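Macrophage migration inhibitory factor (Plasmodium berghei, PDB 2WKB) belongs to the macrophage migration inhibitory factor family, small alpha/beta proteins that assemble as trimers around their beta sheets. Local coordinates at residues E[5-11]-E[42-48]; E[19-23]-E[83-88]; E[30-34]-E[65-69]; E[58-64]-E[96-102]. All blocks are in the same frame, centred on the assembly; numbering follows the deposited sequence.

Interaction 1 (E[5-11]-E[42-48])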
loop_
_atom_site.group_PDB
_atom_site.type_symbol
_atom_site.label_atom_id
_atom_site.label_comp_id
_atom_site.label_asym_id
_atom_site.label_seq_id
_atom_site.Cartn_x
_atom_site.Cartn_y
_atom_site.Cartn_z
ATOM N N LEU E 5 5.956 -3.815 -7.280
ATOM C CA LEU E 5 6.528 -5.116 -6.968
ATOM C C LEU E 5 6.740 -5.104 -5.463
ATOM O O LEU E 5 7.625 -4.381 -4.961
ATOM C CB LEU E 5 7.880 -5.206 -7.665
ATOM C CG LEU E 5 8.828 -6.354 -7.361
ATOM C CD1 LEU E 5 8.081 -7.706 -7.433
ATOM C CD2 LEU E 5 10.077 -6.286 -8.386
ATOM N N ILE E 6 5.973 -5.933 -4.768
ATOM C CA ILE E 6 6.056 -5.980 -3.341
ATOM C C ILE E 6 6.634 -7.346 -3.029
ATOM O O ILE E 6 6.083 -8.411 -3.429
ATOM C CB ILE E 6 4.635 -5.861 -2.745
ATOM C CG1 ILE E 6 4.096 -4.453 -3.039
ATOM C CG2 ILE E 6 4.685 -6.120 -1.247
ATOM C CD1 ILE E 6 2.597 -4.403 -2.922
ATOM N N THR E 7 7.825 -7.356 -2.397
ATOM C CA THR E 7 8.572 -8.637 -2.372
ATOM C C THR E 7 9.488 -8.699 -1.120
ATOM O O THR E 7 9.928 -7.670 -0.670
ATOM C CB THR E 7 9.466 -8.843 -3.667
ATOM O OG1 THR E 7 10.052 -10.113 -3.583
ATOM C CG2 THR E 7 10.541 -7.723 -3.889
ATOM N N ASN E 8 9.745 -9.912 -0.622
ATOM C CA ASN E 8 10.716 -10.097 0.466
ATOM C C ASN E 8 12.114 -10.382 -0.139
ATOM O O ASN E 8 13.048 -10.823 0.599
ATOM C CB ASN E 8 10.283 -11.250 1.420
ATOM C CG ASN E 8 9.958 -12.527 0.666
ATOM O OD1 ASN E 8 10.454 -12.730 -0.429
ATOM N ND2 ASN E 8 9.087 -13.356 1.222
ATOM N N ILE E 9 12.224 -10.314 -1.449
ATOM C CA ILE E 9 13.533 -10.559 -2.096
ATOM C C ILE E 9 14.363 -9.302 -2.126
ATOM O O ILE E 9 13.962 -8.290 -2.639
ATOM C CB ILE E 9 13.379 -11.194 -3.482
ATOM C CG1 ILE E 9 12.760 -12.584 -3.309
ATOM C CG2 ILE E 9 14.790 -11.196 -4.203
ATOM C CD1 ILE E 9 12.435 -13.213 -4.620
ATOM N N SER E 10 15.591 -9.385 -1.587
ATOM C CA SER E 10 16.482 -8.203 -1.448
ATOM C C SER E 10 17.391 -7.989 -2.672
ATOM O O SER E 10 18.223 -8.881 -3.028
ATOM C CB SER E 10 17.411 -8.475 -0.207
ATOM O OG SER E 10 18.308 -7.341 -0.027
ATOM N N ILE E 11 17.259 -6.848 -3.352
ATOM C CA ILE E 11 18.114 -6.573 -4.521
ATOM C C ILE E 11 18.607 -5.117 -4.440
ATOM O O ILE E 11 17.946 -4.239 -3.865
ATOM C CB ILE E 11 17.429 -6.742 -5.881
ATOM C CG1 ILE E 11 16.150 -5.905 -5.869
ATOM C CG2 ILE E 11 17.198 -8.241 -6.189
ATOM C CD1 ILE E 11 15.405 -5.997 -7.233
ATOM N N TYR E 42 9.588 -0.741 -6.356
ATOM C CA TYR E 42 10.050 -1.987 -5.757
ATOM C C TYR E 42 9.981 -1.783 -4.242
ATOM O O TYR E 42 10.663 -0.926 -3.700
ATOM C CB TYR E 42 11.548 -2.209 -6.243
ATOM C CG TYR E 42 12.329 -3.133 -5.296
ATOM C CD1 TYR E 42 12.051 -4.508 -5.205
ATOM C CD2 TYR E 42 13.419 -2.613 -4.568
ATOM C CE1 TYR E 42 12.774 -5.343 -4.337
ATOM C CE2 TYR E 42 14.157 -3.435 -3.679
ATOM C CZ TYR E 42 13.841 -4.805 -3.605
ATOM O OH TYR E 42 14.574 -5.595 -2.738
ATOM N N ASP E 43 9.034 -2.443 -3.614
ATOM C CA ASP E 43 8.727 -2.257 -2.223
ATOM C C ASP E 43 9.219 -3.485 -1.466
ATOM O O ASP E 43 8.614 -4.572 -1.516
ATOM C CB ASP E 43 7.212 -2.057 -2.007
ATOM C CG ASP E 43 6.883 -1.607 -0.565
ATOM O OD1 ASP E 43 7.747 -1.643 0.337
ATOM O OD2 ASP E 43 5.740 -1.191 -0.343
ATOM N N TYR E 44 10.392 -3.316 -0.835
ATOM C CA TYR E 44 11.074 -4.394 -0.106
ATOM C C TYR E 44 10.423 -4.627 1.232
ATOM O O TYR E 44 10.419 -3.732 2.138
ATOM C CB TYR E 44 12.568 -4.042 0.103
ATOM C CG TYR E 44 13.290 -5.090 0.879
ATOM C CD1 TYR E 44 13.293 -6.435 0.451
ATOM C CD2 TYR E 44 13.923 -4.744 2.110
ATOM C CE1 TYR E 44 13.929 -7.464 1.218
ATOM C CE2 TYR E 44 14.585 -5.716 2.855
ATOM C CZ TYR E 44 14.621 -7.041 2.411
ATOM O OH TYR E 44 15.278 -7.966 3.213
ATOM N N GLN E 45 9.762 -5.761 1.330
ATOM C CA GLN E 45 8.997 -6.060 2.539
ATOM C C GLN E 45 9.558 -7.380 3.072
ATOM O O GLN E 45 9.117 -8.482 2.685
ATOM C CB GLN E 45 7.513 -6.171 2.189
ATOM C CG GLN E 45 6.910 -4.791 1.899
ATOM C CD GLN E 45 6.842 -3.925 3.159
ATOM O OE1 GLN E 45 6.536 -4.392 4.240
ATOM N NE2 GLN E 45 7.195 -2.652 3.024
ATOM N N LYS E 46 10.537 -7.264 3.987
ATOM C CA LYS E 46 11.304 -8.470 4.268
ATOM C C LYS E 46 10.474 -9.552 4.995
ATOM O O LYS E 46 10.817 -10.714 4.930
ATOM C CB LYS E 46 12.531 -8.142 5.101
ATOM C CG LYS E 46 12.218 -7.461 6.405
ATOM C CD LYS E 46 13.549 -7.363 7.171
ATOM C CE LYS E 46 13.357 -6.376 8.262
ATOM N NZ LYS E 46 14.638 -6.611 9.175
ATOM N N ASN E 47 9.441 -9.123 5.704
ATOM C CA ASN E 47 8.571 -10.019 6.508
ATOM C C ASN E 47 7.367 -10.607 5.731
ATOM O O ASN E 47 6.575 -11.400 6.298
ATOM C CB ASN E 47 8.164 -9.282 7.790
ATOM C CG ASN E 47 9.264 -9.387 8.856
ATOM O OD1 ASN E 47 9.663 -10.501 9.224
ATOM N ND2 ASN E 47 9.849 -8.235 9.257
ATOM N N LEU E 48 7.300 -10.302 4.454
ATOM C CA LEU E 48 6.170 -10.751 3.581
ATOM C C LEU E 48 6.086 -12.289 3.550
ATOM O O LEU E 48 7.087 -12.994 3.315
ATOM C CB LEU E 48 6.349 -10.252 2.135
ATOM C CG LEU E 48 5.206 -10.599 1.122
ATOM C CD1 LEU E 48 3.878 -9.898 1.609
ATOM C CD2 LEU E 48 5.661 -10.103 -0.327
HETATM O O HOH W 1 14.764 -10.585 2.644
#

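Interaction 2 (E[19-23]-E[83-88])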
loop_
_atom_site.group_PDB
_atom_site.type_symbol
_atom_site.label_atom_id
_atom_site.label_comp_id
_atom_site.label_asym_id
_atom_site.label_seq_id
_atom_site.Cartn_x
_atom_site.Cartn_y
_atom_site.Cartn_z
ATOM N N THR E 19 14.960 -3.771 -13.322
ATOM C CA THR E 19 13.816 -4.671 -13.311
ATOM C C THR E 19 12.505 -3.884 -13.563
ATOM O O THR E 19 11.708 -4.289 -14.409
ATOM C CB THR E 19 13.715 -5.427 -11.950
ATOM O OG1 THR E 19 14.880 -6.241 -11.818
ATOM C CG2 THR E 19 12.514 -6.375 -11.962
ATOM N N LEU E 20 12.332 -2.766 -12.886
ATOM C CA LEU E 20 11.110 -1.938 -13.065
ATOM C C LEU E 20 11.089 -1.416 -14.505
ATOM O O LEU E 20 10.025 -1.345 -15.126
ATOM C CB LEU E 20 11.048 -0.778 -12.057
ATOM C CG LEU E 20 10.926 -1.241 -10.557
ATOM C CD1 LEU E 20 11.130 -0.047 -9.579
ATOM C CD2 LEU E 20 9.515 -1.973 -10.346
ATOM N N SER E 21 12.243 -1.029 -15.063
ATOM C CA SER E 21 12.229 -0.480 -16.420
ATOM C C SER E 21 11.804 -1.541 -17.425
ATOM O O SER E 21 11.051 -1.266 -18.362
ATOM C CB SER E 21 13.681 0.105 -16.724
ATOM O OG SER E 21 13.723 0.361 -18.112
ATOM N N GLU E 22 12.201 -2.790 -17.191
ATOM C CA GLU E 22 11.851 -3.896 -18.041
ATOM C C GLU E 22 10.348 -4.223 -17.952
ATOM O O GLU E 22 9.703 -4.499 -18.980
ATOM C CB GLU E 22 12.680 -5.145 -17.711
ATOM C CG GLU E 22 14.167 -4.985 -18.169
ATOM C CD GLU E 22 14.955 -6.316 -18.137
ATOM O OE1 GLU E 22 14.317 -7.400 -18.208
ATOM O OE2 GLU E 22 16.216 -6.243 -18.034
ATOM N N ILE E 23 9.810 -4.100 -16.731
ATOM C CA ILE E 23 8.364 -4.306 -16.509
ATOM C C ILE E 23 7.589 -3.192 -17.224
ATOM O O ILE E 23 6.577 -3.477 -17.910
ATOM C CB ILE E 23 8.017 -4.376 -14.985
ATOM C CG1 ILE E 23 8.555 -5.687 -14.442
ATOM C CG2 ILE E 23 6.410 -4.354 -14.794
ATOM C CD1 ILE E 23 8.450 -5.858 -12.886
ATOM N N ILE E 83 10.187 -12.048 -16.454
ATOM C CA ILE E 83 11.111 -11.041 -15.982
ATOM C C ILE E 83 11.525 -11.258 -14.501
ATOM O O ILE E 83 12.738 -11.192 -14.127
ATOM C CB ILE E 83 10.516 -9.616 -16.126
ATOM C CG1 ILE E 83 10.380 -9.244 -17.618
ATOM C CG2 ILE E 83 11.362 -8.570 -15.326
ATOM C CD1 ILE E 83 9.460 -7.978 -17.872
ATOM N N LEU E 84 10.574 -11.513 -13.622
ATOM C CA LEU E 84 10.992 -11.660 -12.213
ATOM C C LEU E 84 11.747 -12.989 -11.937
ATOM O O LEU E 84 12.684 -13.029 -11.113
ATOM C CB LEU E 84 9.764 -11.634 -11.295
ATOM C CG LEU E 84 8.998 -10.340 -11.368
ATOM C CD1 LEU E 84 7.699 -10.531 -10.554
ATOM C CD2 LEU E 84 9.814 -9.189 -10.783
ATOM N N SER E 85 11.323 -14.074 -12.566
ATOM C CA SER E 85 12.011 -15.314 -12.308
ATOM C C SER E 85 13.457 -15.207 -12.884
ATOM O O SER E 85 14.392 -15.770 -12.298
ATOM C CB SER E 85 11.239 -16.514 -12.852
ATOM O OG SER E 85 11.219 -16.432 -14.239
ATOM N N ASN E 86 13.645 -14.450 -13.962
ATOM C CA ASN E 86 14.980 -14.133 -14.482
ATOM C C ASN E 86 15.789 -13.273 -13.511
ATOM O O ASN E 86 16.847 -13.720 -12.995
ATOM C CB ASN E 86 14.905 -13.546 -15.932
ATOM C CG ASN E 86 16.302 -13.143 -16.501
ATOM O OD1 ASN E 86 17.304 -13.806 -16.217
ATOM N ND2 ASN E 86 16.352 -12.054 -17.300
ATOM N N HIS E 87 15.319 -12.073 -13.200
ATOM C CA HIS E 87 16.097 -11.135 -12.398
ATOM C C HIS E 87 16.191 -11.459 -10.893
ATOM O O HIS E 87 17.206 -11.145 -10.234
ATOM C CB HIS E 87 15.575 -9.695 -12.578
ATOM C CG HIS E 87 15.868 -9.112 -13.925
ATOM N ND1 HIS E 87 17.139 -8.738 -14.310
ATOM C CD2 HIS E 87 15.066 -8.878 -14.995
ATOM C CE1 HIS E 87 17.105 -8.295 -15.560
ATOM N NE2 HIS E 87 15.857 -8.364 -15.996
ATOM N N LEU E 88 15.124 -12.034 -10.324
ATOM C CA LEU E 88 15.061 -12.208 -8.867
ATOM C C LEU E 88 15.192 -13.624 -8.411
ATOM O O LEU E 88 15.180 -13.879 -7.190
ATOM C CB LEU E 88 13.778 -11.633 -8.289
ATOM C CG LEU E 88 13.751 -10.103 -8.045
ATOM C CD1 LEU E 88 14.119 -9.244 -9.233
ATOM C CD2 LEU E 88 12.343 -9.775 -7.598
HETATM O O HOH W 2 14.008 -10.880 -18.325
#

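Interaction 3 (E[30-34]-E[65-69])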
loop_
_atom_site.group_PDB
_atom_site.type_symbol
_atom_site.label_atom_id
_atom_site.label_comp_id
_atom_site.label_asym_id
_atom_site.label_seq_id
_atom_site.Cartn_x
_atom_site.Cartn_y
_atom_site.Cartn_z
ATOM N N ILE E 30 3.082 -4.702 -24.627
ATOM C CA ILE E 30 1.813 -5.441 -24.670
ATOM C C ILE E 30 0.622 -4.529 -24.973
ATOM O O ILE E 30 -0.231 -4.889 -25.808
ATOM C CB ILE E 30 1.687 -6.389 -23.398
ATOM C CG1 ILE E 30 2.735 -7.496 -23.564
ATOM C CG2 ILE E 30 0.357 -7.055 -23.359
ATOM C CD1 ILE E 30 3.179 -8.255 -22.350
ATOM N N LEU E 31 0.578 -3.332 -24.361
ATOM C CA LEU E 31 -0.521 -2.385 -24.579
ATOM C C LEU E 31 -0.483 -1.725 -25.940
ATOM O O LEU E 31 -1.536 -1.311 -26.463
ATOM C CB LEU E 31 -0.521 -1.299 -23.477
ATOM C CG LEU E 31 -1.209 -1.569 -22.143
ATOM C CD1 LEU E 31 -0.917 -2.889 -21.380
ATOM C CD2 LEU E 31 -0.999 -0.365 -21.224
ATOM N N GLY E 32 0.706 -1.663 -26.538
ATOM C CA GLY E 32 0.956 -0.945 -27.768
ATOM C C GLY E 32 0.857 0.560 -27.608
ATOM O O GLY E 32 0.559 1.254 -28.605
ATOM N N LYS E 33 1.091 1.073 -26.381
ATOM C CA LYS E 33 0.908 2.525 -26.032
ATOM C C LYS E 33 2.008 2.963 -25.053
ATOM O O LYS E 33 2.542 2.114 -24.339
ATOM C CB LYS E 33 -0.404 2.760 -25.278
ATOM C CG LYS E 33 -1.723 2.400 -25.996
ATOM C CD LYS E 33 -2.726 1.950 -24.908
ATOM C CE LYS E 33 -4.174 2.308 -25.209
ATOM N NZ LYS E 33 -4.683 2.963 -23.960
ATOM N N PRO E 34 2.281 4.261 -24.972
ATOM C CA PRO E 34 3.283 4.785 -24.036
ATOM C C PRO E 34 2.854 4.652 -22.567
ATOM O O PRO E 34 1.663 4.695 -22.261
ATOM C CB PRO E 34 3.378 6.262 -24.423
ATOM C CG PRO E 34 3.002 6.293 -25.862
ATOM C CD PRO E 34 1.959 5.227 -26.038
ATOM N N ILE E 65 -4.158 1.010 -14.766
ATOM C CA ILE E 65 -3.428 1.203 -15.971
ATOM C C ILE E 65 -4.413 1.010 -17.134
ATOM O O ILE E 65 -4.886 -0.096 -17.432
ATOM C CB ILE E 65 -2.213 0.245 -16.084
ATOM C CG1 ILE E 65 -1.172 0.590 -14.989
ATOM C CG2 ILE E 65 -1.590 0.346 -17.477
ATOM C CD1 ILE E 65 -0.040 -0.421 -14.890
ATOM N N GLY E 66 -4.633 2.107 -17.841
ATOM C CA GLY E 66 -5.587 2.112 -18.988
ATOM C C GLY E 66 -5.155 1.184 -20.101
ATOM O O GLY E 66 -3.981 1.160 -20.456
ATOM N N GLY E 67 -6.088 0.419 -20.663
ATOM C CA GLY E 67 -5.756 -0.422 -21.818
ATOM C C GLY E 67 -5.396 -1.853 -21.442
ATOM O O GLY E 67 -5.234 -2.681 -22.337
ATOM N N ILE E 68 -5.196 -2.128 -20.144
ATOM C CA ILE E 68 -5.036 -3.517 -19.709
ATOM C C ILE E 68 -6.431 -4.088 -19.568
ATOM O O ILE E 68 -7.293 -3.463 -18.971
ATOM C CB ILE E 68 -4.368 -3.684 -18.316
ATOM C CG1 ILE E 68 -2.962 -3.121 -18.341
ATOM C CG2 ILE E 68 -4.294 -5.185 -17.953
ATOM C CD1 ILE E 68 -2.293 -3.294 -16.948
ATOM N N ASN E 69 -6.651 -5.253 -20.136
ATOM C CA ASN E 69 -8.038 -5.803 -20.114
ATOM C C ASN E 69 -7.952 -7.321 -20.196
ATOM O O ASN E 69 -6.836 -7.885 -20.251
ATOM C CB ASN E 69 -8.881 -5.219 -21.311
ATOM C CG ASN E 69 -8.239 -5.436 -22.628
ATOM O OD1 ASN E 69 -7.865 -6.526 -23.019
ATOM N ND2 ASN E 69 -8.147 -4.363 -23.393
#

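Interaction 4 (E[58-64]-E[96-102])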
loop_
_atom_site.group_PDB
_atom_site.type_symbol
_atom_site.label_atom_id
_atom_site.label_comp_id
_atom_site.label_asym_id
_atom_site.label_seq_id
_atom_site.Cartn_x
_atom_site.Cartn_y
_atom_site.Cartn_z
ATOM N N CYS E 58 7.083 -12.857 -4.692
ATOM C CA CYS E 58 6.796 -11.571 -5.318
ATOM C C CYS E 58 5.294 -11.377 -5.553
ATOM O O CYS E 58 4.630 -12.251 -6.110
ATOM C CB CYS E 58 7.556 -11.438 -6.640
ATOM S SG CYS E 58 9.342 -11.680 -6.502
ATOM N N PHE E 59 4.767 -10.228 -5.135
ATOM C CA PHE E 59 3.381 -9.894 -5.360
ATOM C C PHE E 59 3.468 -8.672 -6.241
ATOM O O PHE E 59 4.038 -7.644 -5.815
ATOM C CB PHE E 59 2.734 -9.543 -4.046
ATOM C CG PHE E 59 1.332 -8.979 -4.192
ATOM C CD1 PHE E 59 0.457 -9.463 -5.159
ATOM C CD2 PHE E 59 0.880 -7.987 -3.348
ATOM C CE1 PHE E 59 -0.838 -8.982 -5.272
ATOM C CE2 PHE E 59 -0.422 -7.493 -3.442
ATOM C CZ PHE E 59 -1.288 -7.980 -4.430
ATOM N N VAL E 60 2.909 -8.735 -7.469
ATOM C CA VAL E 60 2.929 -7.551 -8.333
ATOM C C VAL E 60 1.486 -7.020 -8.458
ATOM O O VAL E 60 0.577 -7.793 -8.763
ATOM C CB VAL E 60 3.484 -7.845 -9.696
ATOM C CG1 VAL E 60 3.558 -6.539 -10.596
ATOM C CG2 VAL E 60 4.968 -8.420 -9.604
ATOM N N ARG E 61 1.257 -5.765 -8.122
ATOM C CA ARG E 61 -0.096 -5.239 -8.182
ATOM C C ARG E 61 -0.118 -4.093 -9.229
ATOM O O ARG E 61 0.706 -3.174 -9.128
ATOM C CB ARG E 61 -0.490 -4.714 -6.833
ATOM C CG ARG E 61 -2.021 -4.216 -6.811
ATOM C CD ARG E 61 -2.496 -4.057 -5.333
ATOM N NE ARG E 61 -1.602 -3.236 -4.521
ATOM C CZ ARG E 61 -1.480 -3.335 -3.199
ATOM N NH1 ARG E 61 -0.636 -2.538 -2.567
ATOM N NH2 ARG E 61 -2.218 -4.215 -2.511
ATOM N N LEU E 62 -1.013 -4.162 -10.221
ATOM C CA LEU E 62 -1.084 -3.171 -11.222
ATOM C C LEU E 62 -2.465 -2.537 -11.056
ATOM O O LEU E 62 -3.515 -3.253 -10.989
ATOM C CB LEU E 62 -0.944 -3.778 -12.603
ATOM C CG LEU E 62 0.448 -4.424 -12.771
ATOM C CD1 LEU E 62 0.355 -5.950 -12.494
ATOM C CD2 LEU E 62 0.830 -4.094 -14.243
ATOM N N THR E 63 -2.425 -1.213 -10.950
ATOM C CA THR E 63 -3.608 -0.439 -10.557
ATOM C C THR E 63 -3.861 0.624 -11.586
ATOM O O THR E 63 -2.969 1.405 -11.901
ATOM C CB THR E 63 -3.448 0.176 -9.157
ATOM O OG1 THR E 63 -3.350 -0.866 -8.202
ATOM C CG2 THR E 63 -4.732 0.975 -8.789
ATOM N N SER E 64 -5.052 0.595 -12.207
ATOM C CA SER E 64 -5.511 1.755 -12.940
ATOM C C SER E 64 -4.626 2.052 -14.138
ATOM O O SER E 64 -4.342 3.204 -14.458
ATOM C CB SER E 64 -5.548 2.972 -12.025
ATOM O OG SER E 64 -6.649 2.863 -11.093
ATOM N N TYR E 96 2.800 -13.772 -7.782
ATOM C CA TYR E 96 1.332 -13.621 -7.835
ATOM C C TYR E 96 1.117 -12.222 -8.400
ATOM O O TYR E 96 1.738 -11.286 -7.934
ATOM C CB TYR E 96 0.758 -13.761 -6.423
ATOM C CG TYR E 96 -0.749 -13.540 -6.265
ATOM C CD1 TYR E 96 -1.669 -14.466 -6.734
ATOM C CD2 TYR E 96 -1.233 -12.424 -5.557
ATOM C CE1 TYR E 96 -3.074 -14.268 -6.544
ATOM C CE2 TYR E 96 -2.609 -12.225 -5.346
ATOM C CZ TYR E 96 -3.522 -13.138 -5.877
ATOM O OH TYR E 96 -4.883 -12.910 -5.688
ATOM N N ILE E 97 0.274 -12.106 -9.431
ATOM C CA ILE E 97 0.099 -10.854 -10.122
ATOM C C ILE E 97 -1.371 -10.488 -10.041
ATOM O O ILE E 97 -2.223 -11.317 -10.397
ATOM C CB ILE E 97 0.540 -10.986 -11.518
ATOM C CG1 ILE E 97 2.078 -11.280 -11.479
ATOM C CG2 ILE E 97 0.268 -9.612 -12.320
ATOM C CD1 ILE E 97 2.509 -11.644 -12.752
ATOM N N GLU E 98 -1.671 -9.284 -9.575
ATOM C CA GLU E 98 -3.021 -8.829 -9.449
ATOM C C GLU E 98 -3.241 -7.530 -10.210
ATOM O O GLU E 98 -2.397 -6.617 -10.145
ATOM C CB GLU E 98 -3.277 -8.646 -7.978
ATOM C CG GLU E 98 -4.609 -8.163 -7.629
ATOM C CD GLU E 98 -4.709 -7.976 -6.115
ATOM O OE1 GLU E 98 -4.804 -9.010 -5.436
ATOM O OE2 GLU E 98 -4.623 -6.821 -5.660
ATOM N N PHE E 99 -4.381 -7.443 -10.933
ATOM C CA PHE E 99 -4.733 -6.278 -11.758
ATOM C C PHE E 99 -6.041 -5.673 -11.162
ATOM O O PHE E 99 -7.033 -6.351 -10.998
ATOM C CB PHE E 99 -5.028 -6.647 -13.227
ATOM C CG PHE E 99 -3.886 -7.251 -13.999
ATOM C CD1 PHE E 99 -3.063 -6.435 -14.736
ATOM C CD2 PHE E 99 -3.646 -8.621 -13.991
ATOM C CE1 PHE E 99 -1.975 -6.969 -15.506
ATOM C CE2 PHE E 99 -2.547 -9.152 -14.755
ATOM C CZ PHE E 99 -1.731 -8.296 -15.502
ATOM N N ARG E 100 -6.032 -4.407 -10.802
ATOM C CA ARG E 100 -7.255 -3.721 -10.297
ATOM C C ARG E 100 -7.483 -2.517 -11.166
ATOM O O ARG E 100 -6.538 -1.781 -11.418
ATOM C CB ARG E 100 -7.057 -3.216 -8.901
ATOM C CG ARG E 100 -6.210 -4.042 -7.992
ATOM C CD ARG E 100 -6.110 -3.359 -6.601
ATOM N NE ARG E 100 -5.100 -2.282 -6.554
ATOM C CZ ARG E 100 -4.788 -1.581 -5.460
ATOM N NH1 ARG E 100 -5.398 -1.838 -4.300
ATOM N NH2 ARG E 100 -3.847 -0.632 -5.506
ATOM N N ASP E 101 -8.709 -2.296 -11.666
ATOM C CA ASP E 101 -8.969 -1.022 -12.335
ATOM C C ASP E 101 -9.966 -0.124 -11.588
ATOM O O ASP E 101 -11.155 -0.453 -11.419
ATOM C CB ASP E 101 -9.270 -1.142 -13.834
ATOM C CG ASP E 101 -9.235 0.230 -14.553
ATOM O OD1 ASP E 101 -10.166 1.041 -14.310
ATOM O OD2 ASP E 101 -8.293 0.498 -15.367
ATOM N N CYS E 102 -9.420 1.011 -11.144
ATOM C CA CYS E 102 -10.135 2.034 -10.385
ATOM C C CYS E 102 -10.189 3.372 -11.152
ATOM O O CYS E 102 -10.595 4.394 -10.588
ATOM C CB CYS E 102 -9.423 2.252 -9.042
ATOM S SG CYS E 102 -8.942 0.759 -8.127
#

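Interaction 1 (E[5-11]-E[42-48])
Leu5 sends CD2 to CD1 of the Tyr42 ring while its carbonyl takes the amide of Asp43, Leu5 O to Asp43 N 2.7 Å and nearly straight. Ile6 turns to the other face of the sheet, its CG1 alongside CB of Asp43 and its CG2 beside CG of Gln45. Thr7 bonds both ways, N to Asp43 O and O to Gln45 N. Its OG1, anti to the backbone N (chi1 -176°), accepts from Ile9 N in an ST turn and is also hydrogen-bonded to the backbone O of Tyr57, leaving CG2 at the edge of the Tyr42 ring, 3.3 Å from CE1. Strands 5-7 and 42-44 run parallel, as expected for the first and last elements of a right-handed beta-alpha-beta crossover through helix 13-31. Asn8 closes the end of the pairing: ND2 donates to Leu48 O (2.9 Å), and water 1 links Asn8 O to Tyr44 OH. Ile9 O receives the Tyr42 hydroxyl on a lone pair in the carbonyl plane (OH to O 2.8 Å). Ser10 lays CB near CE1 of Tyr44. Ile11 N donates to the same Tyr42 OH at 3.0 Å, and its CG1 sits over one ring face, 3.9 Å from the centroid.

Interaction 2 (E[19-23]-E[83-88])
The imidazole of His87 meets the carboxylate of Glu22 at its edge: His87 NE2 donates to Glu22 OE1, which lies in the ring plane 2.9 Å away. The planes stand 71° apart, and NE2 comes to OE1 from above the carboxylate plane; Glu22 OE2 is almost as near, 3.0 Å from His87 NE2. Over one face of the ring, toward its rim, lies ND2 of Asn86. Water 2 accepts from that ND2 and gives a weak bond to Glu22 OE1. A negative carboxylate here would probably favour a protonated imidazole. Deeper between the helices, Thr19 is a knob in the hole formed by Ile83, Leu84, His87 and Leu88. With CG2 anti to the backbone N, Thr19 CG2 reaches CD2 of Leu84 (4.1 Å), while Thr19 OG1, bonded to Lys15 O, passes 3.6 Å from CB of His87. Ile23 packs its CG1 on CG2 of Ile83, whose CD1 rests on the carbonyl of Glu22. The segments are antiparallel, their axes 10.7 Å apart at 163°. Helices 13-31 and 73-88 thus lie side by side on one face of the sheet, Leu84 resting on Cys58 and Val60 of strand 58-63 and Leu20 on Ser40 and Tyr42 of strand 39-44.

Interaction 3 (E[30-34]-E[65-69])
Leu31, in the last turn of helix 13-31, reaches across to the loop 65-69. Its CB points at that loop, and Leu31 CG, anti to its own carbonyl carbon (chi1 -84°), comes 4.2 Å from Gly67 O. There the chain forks. Leu31 CD1 meets CG1 of Ile68 at 3.7 Å, the two side chains crossing at a slant. Leu31 CD2 lies 3.4 Å from Gly66 O and 3.9 Å from CG2 of Ile65; the side chains of Leu31 and Ile65 cross at about a right angle. The fork therefore straddles the turn, with an isoleucine at each branch. Nearer the surface, the bent chain of Lys33 brings NZ to 4.0 Å from Gly66 O, too long for a bond. Ile68 also packs on Leu76 of helix 73-88, and Asn72 binds Gly67 O through ND2, tying the loop to the start of that helix. A helix C-cap and a tight turn meet here: a Schellman motif ending the helix, with Gly32 at positive phi, and a type II beta turn from Ile65 to Ile68 with Gly67 at its third position.

Interaction 4 (E[58-64]-E[96-102])
Phe59 and Tyr96 lie side by side on one face of the sheet, pointing the same way, with planes 27° apart. They are slid so far that the rings barely overlap: CD1 of Phe59 comes 3.4 Å from CD2 of Tyr96. The edge of the phenyl ring fits against Glu98, Phe59 CE1 lying 3.7 Å from Glu98 CB, and the carboxylate stands 77° from the ring plane. Farther along, CD of Arg61 rests over the centre of the flat Arg100 guanidinium, 3.3 Å above its plane, and the two guanidinium groups are stacked. On the other face, CD1 of Leu62 is the bump: it nests between CG2 of Ile97 (3.7 Å) and one face of the Phe99 ring, 4.3 Å from its centroid, while Val60 backs onto Ile97. Between the two layers, strands 58-63 and 96-100 pair in parallel, the two strands of a beta-alpha-beta unit built through helix 73-88; Ile97 to Arg100 pair antiparallel with a strand of the second subunit, so the sheet runs on across the interface. Arg100, bent at chi3 (-81°), grips Thr63 OG1 side-on with NE and NH2, both 2.8 Å away and in the guanidinium plane. Arg61 NE has its salt bridge with Glu4. These bonds hold the stacked arginines in place, and the Glu4 and Glu98 carboxylates probably ease the repulsion between them.

Overall arrangement
Interactions 1 and 4 belong to one four-stranded sheet, ordered 39-44, 4-7, 58-63, 95-100. Each joins the parallel strands of one beta-alpha-beta unit, and their centres are about 15 Å apart; Ile6 N probably bonds Phe59 O where the units meet antiparallel. Interaction 2 pairs the helices of the two units and touches both strand contacts, through Leu84 to Leu5 and to Val60. Interaction 3 shares helix 13-31 with it, about 18 Å away between centres, and touches interaction 4 through Ile68 and Phe99. Along the chain, interaction 1 closes before interaction 4 opens, while interaction 3 is nested inside interaction 2. The paired helices thus lie across both units on one face of the sheet; interactions 1, 2 and 4 also reach neighbouring subunits, interaction 3 does not.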